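Local atomic coordinates of xylan esterase 1 (Thermoanaerobacterium sp. 'JW/SL YS485', PDB entry 3FCY), a protein that probably hydrolyses acetyl esters, as expected of an acetyl xylan esterase of carbohydrate esterase family 7, and binds calcium. Residues Lys107-Ile112 against Glu199-Val204; Ala218-Arg223 against Lys280-Arg285; Lys226-Tyr231 against Gln339-Leu344; Lys287-Met292 against Gln314-Ile319. All coordinates share one frame; numbering follows the deposited sequence.

Contact 1: Lys107-Ile112 against Glu199-Val204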
loop_
_atom_site.group_PDB
_atom_site.type_symbol
_atom_site.label_atom_id
_atom_site.label_comp_id
_atom_site.label_asym_id
_atom_site.label_seq_id
_atom_site.Cartn_x
_atom_site.Cartn_y
_atom_site.Cartn_z
ATOM N N LYS A 107 1.029 2.087 54.462
ATOM C CA LYS A 107 1.817 1.732 53.290
ATOM C C LYS A 107 1.045 0.732 52.434
ATOM O O LYS A 107 0.170 0.020 52.933
ATOM C CB LYS A 107 3.163 1.133 53.720
ATOM C CG LYS A 107 4.037 2.093 54.529
ATOM C CD LYS A 107 5.237 1.379 55.149
ATOM C CE LYS A 107 6.410 1.285 54.193
ATOM N NZ LYS A 107 7.117 2.595 54.047
ATOM N N HIS A 108 1.375 0.680 51.148
ATOM C CA HIS A 108 0.693 -0.217 50.219
ATOM C C HIS A 108 1.543 -0.451 48.973
ATOM O O HIS A 108 2.635 0.101 48.851
ATOM C CB HIS A 108 -0.658 0.390 49.838
ATOM C CG HIS A 108 -0.578 1.835 49.453
ATOM N ND1 HIS A 108 0.097 2.269 48.332
ATOM C CD2 HIS A 108 -1.059 2.947 50.057
ATOM C CE1 HIS A 108 0.028 3.586 48.263
ATOM N NE2 HIS A 108 -0.668 4.023 49.298
ATOM N N PRO A 109 1.058 -1.286 48.035
ATOM C CA PRO A 109 1.825 -1.553 46.814
ATOM C C PRO A 109 1.920 -0.348 45.890
ATOM O O PRO A 109 1.178 0.630 46.031
ATOM C CB PRO A 109 1.056 -2.707 46.160
ATOM C CG PRO A 109 0.384 -3.382 47.322
ATOM C CD PRO A 109 -0.089 -2.204 48.133
ATOM N N ALA A 110 2.841 -0.431 44.939
ATOM C CA ALA A 110 3.031 0.630 43.963
ATOM C C ALA A 110 3.302 -0.010 42.608
ATOM O O ALA A 110 3.863 -1.108 42.520
ATOM C CB ALA A 110 4.202 1.525 44.369
ATOM N N LEU A 111 2.879 0.674 41.554
ATOM C CA LEU A 111 3.092 0.195 40.198
ATOM C C LEU A 111 3.822 1.280 39.419
ATOM O O LEU A 111 3.464 2.454 39.504
ATOM C CB LEU A 111 1.754 -0.108 39.514
ATOM C CG LEU A 111 1.813 -0.375 37.997
ATOM C CD1 LEU A 111 2.515 -1.698 37.719
ATOM C CD2 LEU A 111 0.400 -0.411 37.429
ATOM N N ILE A 112 4.850 0.887 38.674
ATOM C CA ILE A 112 5.597 1.834 37.855
ATOM C C ILE A 112 5.404 1.444 36.389
ATOM O O ILE A 112 5.810 0.360 35.965
ATOM C CB ILE A 112 7.108 1.814 38.172
ATOM C CG1 ILE A 112 7.342 2.064 39.665
ATOM C CG2 ILE A 112 7.815 2.898 37.359
ATOM C CD1 ILE A 112 8.807 1.928 40.088
ATOM N N GLU A 199 8.207 -1.043 50.297
ATOM C CA GLU A 199 9.285 -1.366 49.370
ATOM C C GLU A 199 9.333 -2.805 48.863
ATOM O O GLU A 199 10.028 -3.092 47.884
ATOM C CB GLU A 199 10.637 -0.999 49.984
ATOM C CG GLU A 199 11.194 -2.017 50.962
ATOM C CD GLU A 199 12.598 -1.655 51.414
ATOM O OE1 GLU A 199 12.741 -0.683 52.190
ATOM O OE2 GLU A 199 13.558 -2.334 50.979
ATOM N N ASP A 200 8.604 -3.709 49.513
ATOM C CA ASP A 200 8.586 -5.107 49.085
ATOM C C ASP A 200 7.362 -5.438 48.237
ATOM O O ASP A 200 7.153 -6.594 47.873
ATOM C CB ASP A 200 8.609 -6.056 50.292
ATOM C CG ASP A 200 9.921 -6.012 51.052
ATOM O OD1 ASP A 200 10.986 -5.883 50.409
ATOM O OD2 ASP A 200 9.883 -6.126 52.297
ATOM N N ARG A 201 6.552 -4.429 47.929
ATOM C CA ARG A 201 5.346 -4.636 47.133
ATOM C C ARG A 201 5.302 -3.681 45.930
ATOM O O ARG A 201 4.329 -2.948 45.738
ATOM C CB ARG A 201 4.106 -4.435 48.019
ATOM C CG ARG A 201 4.064 -5.335 49.269
ATOM C CD ARG A 201 2.864 -5.013 50.161
ATOM N NE ARG A 201 2.930 -5.687 51.463
ATOM C CZ ARG A 201 2.492 -6.921 51.711
ATOM N NH1 ARG A 201 1.937 -7.650 50.748
ATOM N NH2 ARG A 201 2.611 -7.430 52.930
ATOM N N VAL A 202 6.363 -3.690 45.129
ATOM C CA VAL A 202 6.444 -2.819 43.956
ATOM C C VAL A 202 6.480 -3.621 42.659
ATOM O O VAL A 202 7.242 -4.577 42.527
ATOM C CB VAL A 202 7.703 -1.906 44.006
ATOM C CG1 VAL A 202 7.821 -1.101 42.712
ATOM C CG2 VAL A 202 7.619 -0.957 45.195
ATOM N N GLY A 203 5.639 -3.222 41.708
ATOM C CA GLY A 203 5.587 -3.888 40.421
ATOM C C GLY A 203 5.841 -2.899 39.295
ATOM O O GLY A 203 5.637 -1.692 39.455
ATOM N N VAL A 204 6.301 -3.406 38.156
ATOM C CA VAL A 204 6.572 -2.562 36.995
ATOM C C VAL A 204 5.871 -3.184 35.794
ATOM O O VAL A 204 5.734 -4.407 35.712
ATOM C CB VAL A 204 8.093 -2.439 36.724
ATOM C CG1 VAL A 204 8.798 -1.905 37.970
ATOM C CG2 VAL A 204 8.674 -3.782 36.331
#
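Arg201 lies alongside Pro109, the two side chains pointing the same way where two parallel strands begin. Arg201 CB packs 3.9 Å from Pro109 CG, and CG, set beside the backbone N (chi1 -56°), starts an extended run to NE. CD still brushes the proline ring, 4.1 Å from Pro109 CG. Beyond it the chain leads away: NH1 and NH2 hold the C-terminal residues, through Leu344 O and Ser346 OG, near the calcium ion, while NE stays with Asp198. The backbones join through alternating bonds. Ala110 N reaches Arg201 O at 3.0 Å, Gly203 N reaches Ala110 O at 2.9 Å, and Ile112 N reaches Gly203 O at 2.8 Å. Ala110, Ile112, Val202 and Val204 share one face, where Ile112 CD1 touches Val202 CG1 at 4.1 Å; helix 176-192 packs on the first three and helix 209-220 on Val204. On the other face Leu111, paired with Gly203, swings its CD1 to 3.6 Å from Gly203 O. Strands 108-114 and 202-207 are thus parallel neighbours at the heart of an alpha/beta-hydrolase sheet, the second running on to the predicted nucleophile elbow.

Contact 2: Ala218-Arg223 against Lys280-Arg285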
loop_
_atom_site.group_PDB
_atom_site.type_symbol
_atom_site.label_atom_id
_atom_site.label_comp_id
_atom_site.label_asym_id
_atom_site.label_seq_id
_atom_site.Cartn_x
_atom_site.Cartn_y
_atom_site.Cartn_z
ATOM N N ALA A 218 13.432 -4.278 36.487
ATOM C CA ALA A 218 13.372 -5.371 37.453
ATOM C C ALA A 218 14.704 -6.109 37.520
ATOM O O ALA A 218 14.988 -6.811 38.495
ATOM C CB ALA A 218 12.254 -6.340 37.083
ATOM N N ALA A 219 15.519 -5.950 36.483
ATOM C CA ALA A 219 16.821 -6.609 36.438
ATOM C C ALA A 219 17.866 -5.800 37.200
ATOM O O ALA A 219 18.691 -6.359 37.928
ATOM C CB ALA A 219 17.265 -6.796 34.992
ATOM N N LEU A 220 17.818 -4.482 37.033
ATOM C CA LEU A 220 18.768 -3.586 37.680
ATOM C C LEU A 220 18.386 -3.223 39.114
ATOM O O LEU A 220 19.222 -2.745 39.885
ATOM C CB LEU A 220 18.951 -2.331 36.822
ATOM C CG LEU A 220 19.634 -2.639 35.479
ATOM C CD1 LEU A 220 19.536 -1.439 34.548
ATOM C CD2 LEU A 220 21.098 -3.021 35.722
ATOM N N GLU A 221 17.120 -3.439 39.461
ATOM C CA GLU A 221 16.632 -3.204 40.817
ATOM C C GLU A 221 15.887 -4.479 41.203
ATOM O O GLU A 221 14.656 -4.530 41.163
ATOM C CB GLU A 221 15.689 -1.999 40.887
ATOM C CG GLU A 221 15.030 -1.823 42.258
ATOM C CD GLU A 221 16.032 -1.891 43.406
ATOM O OE1 GLU A 221 16.687 -0.870 43.702
ATOM O OE2 GLU A 221 16.174 -2.977 44.008
ATOM N N PRO A 222 16.639 -5.530 41.576
ATOM C CA PRO A 222 16.137 -6.852 41.976
ATOM C C PRO A 222 15.049 -6.846 43.051
ATOM O O PRO A 222 14.353 -7.848 43.236
ATOM C CB PRO A 222 17.400 -7.578 42.446
ATOM C CG PRO A 222 18.490 -6.921 41.663
ATOM C CD PRO A 222 18.102 -5.466 41.736
ATOM N N ARG A 223 14.902 -5.730 43.759
ATOM C CA ARG A 223 13.882 -5.639 44.795
ATOM C C ARG A 223 12.479 -5.608 44.196
ATOM O O ARG A 223 11.502 -5.925 44.881
ATOM C CB ARG A 223 14.107 -4.404 45.680
ATOM C CG ARG A 223 15.284 -4.531 46.650
ATOM C CD ARG A 223 15.384 -3.319 47.579
ATOM N NE ARG A 223 15.742 -2.102 46.855
ATOM C CZ ARG A 223 15.622 -0.869 47.342
ATOM N NH1 ARG A 223 15.150 -0.672 48.566
ATOM N NH2 ARG A 223 15.975 0.174 46.600
ATOM N N LYS A 280 17.395 -9.250 26.891
ATOM C CA LYS A 280 17.470 -10.694 27.056
ATOM C C LYS A 280 18.732 -11.035 27.848
ATOM O O LYS A 280 18.822 -12.109 28.441
ATOM C CB LYS A 280 17.497 -11.408 25.698
ATOM C CG LYS A 280 18.891 -11.717 25.180
ATOM C CD LYS A 280 18.844 -12.453 23.856
ATOM C CE LYS A 280 20.231 -12.916 23.448
ATOM N NZ LYS A 280 21.223 -11.805 23.488
ATOM N N ASN A 281 19.704 -10.121 27.859
ATOM C CA ASN A 281 20.949 -10.352 28.592
ATOM C C ASN A 281 20.812 -9.958 30.063
ATOM O O ASN A 281 21.472 -10.529 30.931
ATOM C CB ASN A 281 22.117 -9.576 27.966
ATOM C CG ASN A 281 22.531 -10.121 26.603
ATOM O OD1 ASN A 281 22.370 -11.305 26.316
ATOM N ND2 ASN A 281 23.088 -9.254 25.764
ATOM N N LEU A 282 19.959 -8.979 30.338
ATOM C CA LEU A 282 19.726 -8.523 31.705
ATOM C C LEU A 282 18.716 -9.431 32.405
ATOM O O LEU A 282 18.703 -9.539 33.630
ATOM C CB LEU A 282 19.181 -7.089 31.697
ATOM C CG LEU A 282 20.138 -5.934 31.401
ATOM C CD1 LEU A 282 19.360 -4.630 31.251
ATOM C CD2 LEU A 282 21.149 -5.826 32.537
ATOM N N ALA A 283 17.875 -10.079 31.608
ATOM C CA ALA A 283 16.817 -10.950 32.104
ATOM C C ALA A 283 17.194 -11.910 33.231
ATOM O O ALA A 283 16.382 -12.164 34.120
ATOM C CB ALA A 283 16.216 -11.733 30.945
ATOM N N LYS A 284 18.413 -12.436 33.206
ATOM C CA LYS A 284 18.837 -13.387 34.230
ATOM C C LYS A 284 18.912 -12.801 35.639
ATOM O O LYS A 284 18.948 -13.545 36.617
ATOM C CB LYS A 284 20.194 -13.995 33.861
ATOM C CG LYS A 284 21.363 -13.038 33.991
ATOM C CD LYS A 284 22.663 -13.701 33.576
ATOM C CE LYS A 284 23.837 -12.740 33.713
ATOM N NZ LYS A 284 23.643 -11.510 32.889
ATOM N N ARG A 285 18.925 -11.477 35.744
ATOM C CA ARG A 285 19.019 -10.812 37.045
ATOM C C ARG A 285 17.695 -10.604 37.761
ATOM O O ARG A 285 17.669 -10.375 38.971
ATOM C CB ARG A 285 19.687 -9.448 36.896
ATOM C CG ARG A 285 21.085 -9.496 36.333
ATOM C CD ARG A 285 21.711 -8.123 36.396
ATOM N NE ARG A 285 23.125 -8.175 36.062
ATOM C CZ ARG A 285 24.023 -7.300 36.496
ATOM N NH1 ARG A 285 23.649 -6.299 37.283
ATOM N NH2 ARG A 285 25.294 -7.439 36.153
HETATM O O HOH W 1 21.101 -6.083 39.356
#
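Ala219 packs its CB against Leu282, 3.4 Å from Leu282 O and 3.8 Å from Leu282 CB. Arg285 comes up beside it, with its CB 3.4 Å from Ala219 O. Since Arg285 CG stands beside its own backbone N (chi1 -60°) and the chain runs extended to NE, the side chain passes along the carbonyl of Ala219, CD lying 3.8 Å from that oxygen. A water then links the two groups, donating to Ala219 O at 2.8 Å and accepting from Arg285 NH1 at 3.3 Å. Another nitrogen of the same guanidinium, NH2, makes a salt bridge with Asp51. Leu220 and Leu282 have much the same conformation, CG beside the backbone N and then an extended second torsion, and their CD2 methyls meet at 4.2 Å; Leu220 CD2 also approaches the Arg285 guanidinium obliquely. Within 280-285, Arg285 N bonds back to Leu282 O at 2.9 Å, which brings the side chains of Leu282 and Arg285 to Ala219. The end of helix 209-220 thus rests against the end of helix 279-282 and the 3-10 segment 283-285 that follows it, while Trp54 of helix 50-62 touches both leucines and helix 176-192 supplies Ala185 to Leu220 and Phe181 to Leu282.

Contact 3: Lys226-Tyr231 against Gln339-Leu344. With CA (calcium ion), chain D.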
loop_
_atom_site.group_PDB
_atom_site.type_symbol
_atom_site.label_atom_id
_atom_site.label_comp_id
_atom_site.label_asym_id
_atom_site.label_seq_id
_atom_site.Cartn_x
_atom_site.Cartn_y
_atom_site.Cartn_z
ATOM N N LYS A 226 7.035 -7.634 41.171
ATOM C CA LYS A 226 6.215 -8.109 40.048
ATOM C C LYS A 226 6.608 -7.431 38.737
ATOM O O LYS A 226 6.957 -6.247 38.718
ATOM C CB LYS A 226 4.724 -7.846 40.307
ATOM C CG LYS A 226 4.086 -8.702 41.395
ATOM C CD LYS A 226 4.103 -10.184 41.068
ATOM C CE LYS A 226 3.373 -10.967 42.147
ATOM N NZ LYS A 226 3.457 -12.439 41.984
ATOM N N VAL A 227 6.529 -8.180 37.641
ATOM C CA VAL A 227 6.893 -7.647 36.331
ATOM C C VAL A 227 5.928 -8.058 35.222
ATOM O O VAL A 227 5.723 -9.247 34.978
ATOM C CB VAL A 227 8.302 -8.120 35.903
ATOM C CG1 VAL A 227 8.745 -7.372 34.652
ATOM C CG2 VAL A 227 9.295 -7.927 37.044
ATOM N N VAL A 228 5.327 -7.074 34.563
ATOM C CA VAL A 228 4.435 -7.359 33.445
ATOM C C VAL A 228 5.102 -6.762 32.212
ATOM O O VAL A 228 5.278 -5.544 32.111
ATOM C CB VAL A 228 3.027 -6.746 33.634
ATOM C CG1 VAL A 228 2.193 -6.967 32.370
ATOM C CG2 VAL A 228 2.323 -7.408 34.830
ATOM N N SER A 229 5.498 -7.635 31.294
ATOM C CA SER A 229 6.166 -7.224 30.066
ATOM C C SER A 229 5.374 -7.686 28.849
ATOM O O SER A 229 5.341 -8.876 28.523
ATOM C CB SER A 229 7.579 -7.808 30.033
ATOM O OG SER A 229 8.301 -7.341 28.912
ATOM N N GLU A 230 4.736 -6.731 28.182
ATOM C CA GLU A 230 3.922 -7.012 27.009
ATOM C C GLU A 230 4.703 -6.817 25.716
ATOM O O GLU A 230 5.207 -5.728 25.449
ATOM C CB GLU A 230 2.685 -6.114 27.030
ATOM C CG GLU A 230 1.816 -6.363 28.248
ATOM C CD GLU A 230 0.634 -5.427 28.347
ATOM O OE1 GLU A 230 -0.135 -5.320 27.370
ATOM O OE2 GLU A 230 0.464 -4.806 29.414
ATOM N N TYR A 231 4.784 -7.879 24.916
ATOM C CA TYR A 231 5.517 -7.858 23.648
ATOM C C TYR A 231 6.697 -6.894 23.719
ATOM O O TYR A 231 6.742 -5.885 23.012
ATOM C CB TYR A 231 4.579 -7.500 22.479
ATOM C CG TYR A 231 3.558 -6.404 22.730
ATOM C CD1 TYR A 231 3.740 -5.118 22.217
ATOM C CD2 TYR A 231 2.378 -6.670 23.423
ATOM C CE1 TYR A 231 2.763 -4.126 22.381
ATOM C CE2 TYR A 231 1.400 -5.689 23.594
ATOM C CZ TYR A 231 1.595 -4.422 23.069
ATOM O OH TYR A 231 0.621 -3.462 23.226
ATOM N N GLN A 339 -4.836 -8.729 37.835
ATOM C CA GLN A 339 -4.979 -9.772 38.843
ATOM C C GLN A 339 -3.581 -10.184 39.298
ATOM O O GLN A 339 -3.361 -10.469 40.472
ATOM C CB GLN A 339 -5.725 -10.977 38.268
ATOM C CG GLN A 339 -7.216 -10.746 38.026
ATOM C CD GLN A 339 -7.978 -10.423 39.308
ATOM O OE1 GLN A 339 -7.707 -10.996 40.362
ATOM N NE2 GLN A 339 -8.944 -9.511 39.214
ATOM N N PHE A 340 -2.635 -10.194 38.360
ATOM C CA PHE A 340 -1.247 -10.555 38.655
ATOM C C PHE A 340 -0.640 -9.512 39.593
ATOM O O PHE A 340 0.055 -9.853 40.555
ATOM C CB PHE A 340 -0.439 -10.609 37.355
ATOM C CG PHE A 340 0.997 -11.038 37.531
ATOM C CD1 PHE A 340 1.312 -12.346 37.901
ATOM C CD2 PHE A 340 2.037 -10.148 37.270
ATOM C CE1 PHE A 340 2.645 -12.765 38.001
ATOM C CE2 PHE A 340 3.370 -10.555 37.366
ATOM C CZ PHE A 340 3.671 -11.872 37.731
ATOM N N MET A 341 -0.906 -8.238 39.310
ATOM C CA MET A 341 -0.377 -7.156 40.134
ATOM C C MET A 341 -1.035 -7.127 41.507
ATOM O O MET A 341 -0.380 -6.817 42.503
ATOM C CB MET A 341 -0.565 -5.800 39.440
ATOM C CG MET A 341 0.462 -5.519 38.341
ATOM S SD MET A 341 2.166 -5.491 38.976
ATOM C CE MET A 341 3.104 -5.276 37.468
ATOM N N LEU A 342 -2.326 -7.446 41.558
ATOM C CA LEU A 342 -3.048 -7.462 42.822
ATOM C C LEU A 342 -2.425 -8.473 43.780
ATOM O O LEU A 342 -2.661 -8.420 44.987
ATOM C CB LEU A 342 -4.534 -7.769 42.591
ATOM C CG LEU A 342 -5.321 -6.579 42.019
ATOM C CD1 LEU A 342 -6.753 -6.984 41.679
ATOM C CD2 LEU A 342 -5.310 -5.444 43.044
ATOM N N GLU A 343 -1.621 -9.387 43.237
ATOM C CA GLU A 343 -0.922 -10.382 44.049
ATOM C C GLU A 343 0.105 -9.696 44.960
ATOM O O GLU A 343 0.748 -10.348 45.772
ATOM C CB GLU A 343 -0.185 -11.392 43.155
ATOM C CG GLU A 343 -1.057 -12.480 42.528
ATOM C CD GLU A 343 -0.275 -13.377 41.564
ATOM O OE1 GLU A 343 0.933 -13.613 41.788
ATOM O OE2 GLU A 343 -0.878 -13.860 40.585
ATOM N N LEU A 344 0.290 -8.387 44.814
ATOM C CA LEU A 344 1.254 -7.681 45.657
ATOM C C LEU A 344 0.739 -7.511 47.092
ATOM O O LEU A 344 1.524 -7.383 48.030
ATOM C CB LEU A 344 1.599 -6.315 45.047
ATOM C CG LEU A 344 2.468 -6.407 43.786
ATOM C CD1 LEU A 344 2.574 -5.043 43.106
ATOM C CD2 LEU A 344 3.849 -6.937 44.168
HETATM CA CA CA D . -0.634 -11.875 47.399
HETATM O O HOH W 2 -3.303 -11.690 46.801
#
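Lys226 NZ is gripped by two carboxylates: Glu343 OE1 at 2.8 Å, met on its anti side and 32° out of the carboxylate plane, and Asp289 of the adjoining strand. The same ammonium makes an off-centre cation-pi contact with the Phe340 ring, 4.6 Å from its centroid and 31° off the normal, which would probably add to the stabilisation of the positive charge. A bend at chi2 (-63°) turns the lysine chain between the side chains of the helix end. Its CB touches Met341 SD at 3.7 Å, CG is pressed against Leu344 CD2 at 3.3 Å, and CD sits over one face of Phe340, toward the rim and 4.1 Å from the ring centroid. Leu344 runs antiparallel alongside the lysine chain, whereas Glu343 meets it nearly perpendicularly. Farther along the strand, Val228 CG2 packs tightly on Met341 CE at 3.5 Å and meets Phe340 CD2 at 3.7 Å. Glu343 has a second role through its backbone: its O binds the calcium ion at 2.6 Å, together with Tyr345 O and a water. The end of helix 333-342 therefore packs on strand 226-230, which runs between strands 202-207 and 289-295 of the central sheet; Phe340 reaches over to Asp289 and Leu291, and Phe333 and Ala337 of the same helix touch Val228.

Contact 4: Lys287-Met292 against Gln314-Ile319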
loop_
_atom_site.group_PDB
_atom_site.type_symbol
_atom_site.label_atom_id
_atom_site.label_comp_id
_atom_site.label_asym_id
_atom_site.label_seq_id
_atom_site.Cartn_x
_atom_site.Cartn_y
_atom_site.Cartn_z
ATOM N N LYS A 287 14.401 -10.946 39.784
ATOM C CA LYS A 287 14.052 -11.781 40.929
ATOM C C LYS A 287 12.539 -11.839 41.115
ATOM O O LYS A 287 12.004 -12.828 41.612
ATOM C CB LYS A 287 14.687 -11.226 42.207
ATOM C CG LYS A 287 16.164 -10.873 42.078
ATOM C CD LYS A 287 17.028 -12.090 41.801
ATOM C CE LYS A 287 17.128 -12.993 43.021
ATOM N NZ LYS A 287 18.024 -14.165 42.781
ATOM N N GLY A 288 11.853 -10.772 40.718
ATOM C CA GLY A 288 10.409 -10.735 40.870
ATOM C C GLY A 288 9.702 -11.708 39.951
ATOM O O GLY A 288 10.325 -12.290 39.063
ATOM N N ASP A 289 8.404 -11.899 40.172
ATOM C CA ASP A 289 7.616 -12.796 39.331
ATOM C C ASP A 289 7.330 -12.070 38.022
ATOM O O ASP A 289 7.090 -10.860 38.015
ATOM C CB ASP A 289 6.297 -13.170 40.012
ATOM C CG ASP A 289 6.503 -13.801 41.380
ATOM O OD1 ASP A 289 7.506 -14.526 41.564
ATOM O OD2 ASP A 289 5.653 -13.580 42.268
ATOM N N VAL A 290 7.342 -12.811 36.920
ATOM C CA VAL A 290 7.111 -12.217 35.611
ATOM C C VAL A 290 5.916 -12.792 34.855
ATOM O O VAL A 290 5.675 -13.996 34.868
ATOM C CB VAL A 290 8.362 -12.383 34.720
ATOM C CG1 VAL A 290 8.149 -11.682 33.377
ATOM C CG2 VAL A 290 9.588 -11.819 35.437
ATOM N N LEU A 291 5.158 -11.908 34.216
ATOM C CA LEU A 291 4.021 -12.301 33.390
ATOM C C LEU A 291 4.215 -11.553 32.080
ATOM O O LEU A 291 4.284 -10.320 32.062
ATOM C CB LEU A 291 2.684 -11.886 34.015
ATOM C CG LEU A 291 1.466 -12.128 33.106
ATOM C CD1 LEU A 291 1.310 -13.629 32.838
ATOM C CD2 LEU A 291 0.202 -11.573 33.755
ATOM N N MET A 292 4.311 -12.296 30.984
ATOM C CA MET A 292 4.507 -11.679 29.679
ATOM C C MET A 292 3.436 -12.130 28.696
ATOM O O MET A 292 2.696 -13.079 28.963
ATOM C CB MET A 292 5.891 -12.050 29.129
ATOM C CG MET A 292 7.066 -11.483 29.920
ATOM S SD MET A 292 8.683 -12.027 29.279
ATOM C CE MET A 292 8.558 -11.500 27.590
ATOM N N GLN A 314 14.952 -16.455 35.144
ATOM C CA GLN A 314 15.078 -17.579 36.067
ATOM C C GLN A 314 14.077 -17.555 37.215
ATOM O O GLN A 314 13.911 -18.554 37.908
ATOM C CB GLN A 314 16.497 -17.629 36.643
ATOM C CG GLN A 314 17.591 -17.739 35.597
ATOM C CD GLN A 314 18.979 -17.849 36.212
ATOM O OE1 GLN A 314 19.384 -17.008 37.019
ATOM N NE2 GLN A 314 19.716 -18.888 35.828
ATOM N N SER A 315 13.420 -16.420 37.431
ATOM C CA SER A 315 12.440 -16.319 38.507
ATOM C C SER A 315 11.112 -16.924 38.060
ATOM O O SER A 315 11.004 -17.438 36.949
ATOM C CB SER A 315 12.244 -14.856 38.916
ATOM O OG SER A 315 11.820 -14.066 37.820
ATOM N N LYS A 316 10.109 -16.873 38.928
ATOM C CA LYS A 316 8.797 -17.423 38.601
ATOM C C LYS A 316 8.269 -16.636 37.405
ATOM O O LYS A 316 8.253 -15.405 37.426
ATOM C CB LYS A 316 7.863 -17.292 39.811
ATOM C CG LYS A 316 6.512 -17.984 39.668
ATOM C CD LYS A 316 5.463 -17.060 39.079
ATOM C CE LYS A 316 4.079 -17.697 39.136
ATOM N NZ LYS A 316 3.002 -16.730 38.769
ATOM N N LYS A 317 7.840 -17.345 36.364
ATOM C CA LYS A 317 7.363 -16.682 35.154
ATOM C C LYS A 317 6.288 -17.449 34.389
ATOM O O LYS A 317 6.120 -18.660 34.553
ATOM C CB LYS A 317 8.546 -16.447 34.216
ATOM C CG LYS A 317 9.124 -17.755 33.682
ATOM C CD LYS A 317 10.422 -17.559 32.918
ATOM C CE LYS A 317 10.906 -18.879 32.338
ATOM N NZ LYS A 317 12.197 -18.737 31.612
ATOM N N ASP A 318 5.580 -16.717 33.533
ATOM C CA ASP A 318 4.528 -17.267 32.689
ATOM C C ASP A 318 4.369 -16.348 31.479
ATOM O O ASP A 318 4.591 -15.135 31.575
ATOM C CB ASP A 318 3.203 -17.351 33.460
ATOM C CG ASP A 318 3.216 -18.436 34.535
ATOM O OD1 ASP A 318 3.271 -19.633 34.169
ATOM O OD2 ASP A 318 3.176 -18.095 35.741
ATOM N N ILE A 319 3.997 -16.925 30.340
ATOM C CA ILE A 319 3.809 -16.140 29.130
ATOM C C ILE A 319 2.497 -16.522 28.438
ATOM O O ILE A 319 2.184 -17.704 28.263
ATOM C CB ILE A 319 5.019 -16.314 28.162
ATOM C CG1 ILE A 319 4.954 -15.268 27.044
ATOM C CG2 ILE A 319 5.036 -17.717 27.572
ATOM C CD1 ILE A 319 6.200 -15.207 26.195
HETATM O O HOH W 3 10.054 -14.623 41.396
HETATM O O HOH W 4 3.078 -15.091 40.969
HETATM O O HOH W 5 4.007 -15.480 36.632
#
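Ser315 OG donates to Gly288 O at 2.6 Å, nearly along the C=O axis, joining the two chains just before they become strands; its first torsion (chi1 58°) turns the hydroxyl onto that carbonyl. From there the backbones of 289-292 and 317-319 run parallel and are bonded closely. Val290 N reaches Lys316 O at 2.8 Å and Met292 N reaches Asp318 O at 2.9 Å, while the bond from Asp318 N to Val290 O is weak and bent (135°). The side chains of Val290, Met292, Lys317 and Ile319 fall on one face, with Met292 CB 3.9 Å from Ile319 CG1. Helix 303-310 packs there, its Tyr310 touching both Met292 and Ile319 and taking the ammonium of Lys317 on its ring and on its carbonyl. Strand 289-295, this helix and strand 317-322 form a beta-alpha-beta unit, and strand 317-322 is an edge strand of the sheet within this chain. The looser, watered part is the rim around Asp289, Lys316 and Asp318. Lys316, bent at chi2, passes slantwise over Asp289 with CB 3.3 Å from Asp289 OD1, and its NZ makes a weak salt bridge with Asp318 OD2 and donates to two waters. One of these waters donates in turn to Val290 O and Asp318 OD2; a third water bridges Lys287 O and Asp289 OD1. Asp289 OD2 also pairs with Arg225, and Phe340 of helix 333-342 packs against Lys316.

In the fold
Contacts 1, 3 and 4 follow one another across the same sheet: Val204 O of contact 1 probably bonds Val228 N of contact 3 at 2.9 Å, and Val227 N probably bonds Asp289 O of contact 4 at 2.8 Å. Contact 2 lies to one side, touching contact 3 where Ala218 CB meets Val227 CG2 at 3.4 Å and contact 4 where Pro222 CB meets Lys287 CG at 3.5 Å. Contacts 1 and 3 both come near the calcium site, the Arg201 side chain about 6 Å from the ion. The predicted catalytic residues lie beyond the C-terminal ends of the strands, with the side chain of Val228 about 12 Å from that of Ser208 and the side chain of Met292 about 11 Å from that of Asp298.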